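Local coordinates for protein L-threonine-O-3-phosphate decarboxylase (Porphyromonas gingivalis, PDB 3FKD) that probably binds pyridoxal 5'-phosphate and, as a lyase of the class I and II aminotransferase fold, probably decarboxylates L-threonine O-3-phosphate, at residues 143-148 / 173-178. Numbering follows the deposited sequence.
Sequences GRLLQR and TTEEVI
In the large PLP-binding domain of the aminotransferase fold, two loops that follow the neighbouring parallel strands 132-136 and 162-166 come together, closing in toward Arg148, and illustrate how one long side chain can join irregular segments. Arg148, the first residue of helix 148-157 behind the N-cap Gln147, runs extended from CG to NE across the backbone of 176-178. Its NH1 donates to Val177 O at 3.0 Å; the bond is bent, 144° at the hydrogen, and although the oxygen lies near the guanidinium plane, the nitrogen sits above the carbonyl plane. The same NH1 also forms a salt bridge with Asp182 OD2, so the carbonyl shares this nitrogen with a carboxylate. CD1 of Ile178 lies over one face of the guanidinium. Glu176 crosses the arginine chain obliquely, its carboxylate almost parallel to the guanidinium (8°); Glu176 OE2, 4.4 Å from Arg148 NE, lies well out of that plane and no N-H points at it, so any attraction is probably through charge only. At the other end Leu145, CG anti to the backbone N (chi1 -172°), reaches the ST turn in which Thr173 OG1 accepts from Glu175 N. There Leu145 CD2 lies 3.7 Å from Glu175 CG.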
loop_
_atom_site.group_PDB
_atom_site.type_symbol
_atom_site.label_atom_id
_atom_site.label_comp_id
_atom_site.label_asym_id
_atom_site.label_seq_id
_atom_site.Cartn_x
_atom_site.Cartn_y
_atom_site.Cartn_z
ATOM N N GLY A 143 4.698 -7.120 -25.903
ATOM C CA GLY A 143 5.686 -6.168 -26.372
ATOM C C GLY A 143 5.123 -5.316 -27.486
ATOM O O GLY A 143 5.877 -4.674 -28.208
ATOM N N ARG A 144 3.811 -5.318 -27.660
ATOM C CA ARG A 144 3.219 -4.535 -28.732
ATOM C C ARG A 144 3.543 -3.081 -28.482
ATOM O O ARG A 144 3.433 -2.613 -27.377
ATOM C CB ARG A 144 1.712 -4.755 -28.803
ATOM C CG ARG A 144 1.045 -4.082 -29.975
ATOM C CD ARG A 144 0.543 -2.656 -29.673
ATOM N NE ARG A 144 0.096 -2.447 -28.283
ATOM C CZ ARG A 144 -1.165 -2.532 -27.853
ATOM N NH1 ARG A 144 -2.139 -2.837 -28.712
ATOM N NH2 ARG A 144 -1.458 -2.309 -26.562
ATOM N N LEU A 145 3.979 -2.363 -29.500
ATOM C CA LEU A 145 4.387 -0.977 -29.303
ATOM C C LEU A 145 3.714 -0.108 -30.342
ATOM O O LEU A 145 3.842 -0.349 -31.542
ATOM C CB LEU A 145 5.916 -0.824 -29.379
ATOM C CG LEU A 145 6.533 0.554 -29.002
ATOM C CD1 LEU A 145 6.675 0.716 -27.524
ATOM C CD2 LEU A 145 7.928 0.804 -29.655
ATOM N N LEU A 146 2.988 0.891 -29.858
ATOM C CA LEU A 146 2.364 1.917 -30.672
ATOM C C LEU A 146 3.306 3.116 -30.738
ATOM O O LEU A 146 4.040 3.402 -29.780
ATOM C CB LEU A 146 1.058 2.350 -30.014
ATOM C CG LEU A 146 0.134 1.184 -29.738
ATOM C CD1 LEU A 146 -1.104 1.620 -28.931
ATOM C CD2 LEU A 146 -0.236 0.582 -31.073
ATOM N N GLN A 147 3.273 3.821 -31.864
ATOM C CA GLN A 147 4.086 5.009 -32.060
ATOM C C GLN A 147 3.480 6.139 -31.270
ATOM O O GLN A 147 2.273 6.303 -31.270
ATOM C CB GLN A 147 4.097 5.394 -33.539
ATOM C CG GLN A 147 4.842 4.438 -34.434
ATOM C CD GLN A 147 6.268 4.329 -34.012
ATOM O OE1 GLN A 147 6.981 5.333 -33.962
ATOM N NE2 GLN A 147 6.707 3.112 -33.688
ATOM N N ARG A 148 4.332 6.924 -30.613
ATOM C CA ARG A 148 3.905 8.115 -29.878
ATOM C C ARG A 148 2.860 8.837 -30.696
ATOM O O ARG A 148 1.941 9.433 -30.151
ATOM C CB ARG A 148 5.114 9.028 -29.585
ATOM C CG ARG A 148 4.812 10.514 -29.658
ATOM C CD ARG A 148 5.968 11.428 -29.251
ATOM N NE ARG A 148 5.413 12.763 -29.036
ATOM C CZ ARG A 148 5.033 13.249 -27.851
ATOM N NH1 ARG A 148 5.210 12.534 -26.753
ATOM N NH2 ARG A 148 4.501 14.464 -27.756
ATOM N N THR A 173 12.217 0.883 -24.136
ATOM C CA THR A 173 12.194 1.156 -25.558
ATOM C C THR A 173 13.027 2.400 -25.903
ATOM O O THR A 173 13.110 3.372 -25.118
ATOM C CB THR A 173 10.781 1.385 -26.110
ATOM O OG1 THR A 173 10.865 1.556 -27.526
ATOM C CG2 THR A 173 10.170 2.666 -25.526
ATOM N N THR A 174 13.607 2.329 -27.104
ATOM C CA THR A 174 14.443 3.334 -27.761
ATOM C C THR A 174 13.603 4.391 -28.463
ATOM O O THR A 174 14.072 5.482 -28.754
ATOM C CB THR A 174 15.237 2.619 -28.881
ATOM O OG1 THR A 174 16.299 1.846 -28.308
ATOM C CG2 THR A 174 15.789 3.602 -29.916
ATOM N N GLU A 175 12.360 4.033 -28.770
ATOM C CA GLU A 175 11.501 4.854 -29.614
ATOM C C GLU A 175 10.906 6.037 -28.860
ATOM O O GLU A 175 11.148 6.214 -27.657
ATOM C CB GLU A 175 10.383 3.999 -30.203
ATOM C CG GLU A 175 10.878 2.672 -30.834
ATOM C CD GLU A 175 10.918 2.698 -32.355
ATOM O OE1 GLU A 175 11.686 3.509 -32.927
ATOM O OE2 GLU A 175 10.190 1.889 -32.978
ATOM N N GLU A 176 10.150 6.863 -29.570
ATOM C CA GLU A 176 9.634 8.088 -28.976
ATOM C C GLU A 176 8.387 7.818 -28.190
ATOM O O GLU A 176 7.415 7.296 -28.717
ATOM C CB GLU A 176 9.299 9.114 -30.043
ATOM C CG GLU A 176 10.454 9.951 -30.470
ATOM C CD GLU A 176 9.985 11.280 -30.961
ATOM O OE1 GLU A 176 9.913 11.422 -32.210
ATOM O OE2 GLU A 176 9.671 12.154 -30.093
ATOM N N VAL A 177 8.397 8.194 -26.929
ATOM C CA VAL A 177 7.238 7.907 -26.113
ATOM C C VAL A 177 6.428 9.143 -25.787
ATOM O O VAL A 177 6.935 10.278 -25.834
ATOM C CB VAL A 177 7.622 7.218 -24.806
ATOM C CG1 VAL A 177 8.222 5.841 -25.092
ATOM C CG2 VAL A 177 8.570 8.121 -23.992
ATOM N N ILE A 178 5.157 8.900 -25.486
ATOM C CA ILE A 178 4.322 9.857 -24.811
ATOM C C ILE A 178 4.984 10.135 -23.451
ATOM O O ILE A 178 5.571 9.242 -22.839
ATOM C CB ILE A 178 2.888 9.290 -24.624
ATOM C CG1 ILE A 178 2.125 9.301 -25.944
ATOM C CG2 ILE A 178 2.124 10.074 -23.559
ATOM C CD1 ILE A 178 1.501 10.656 -26.290
#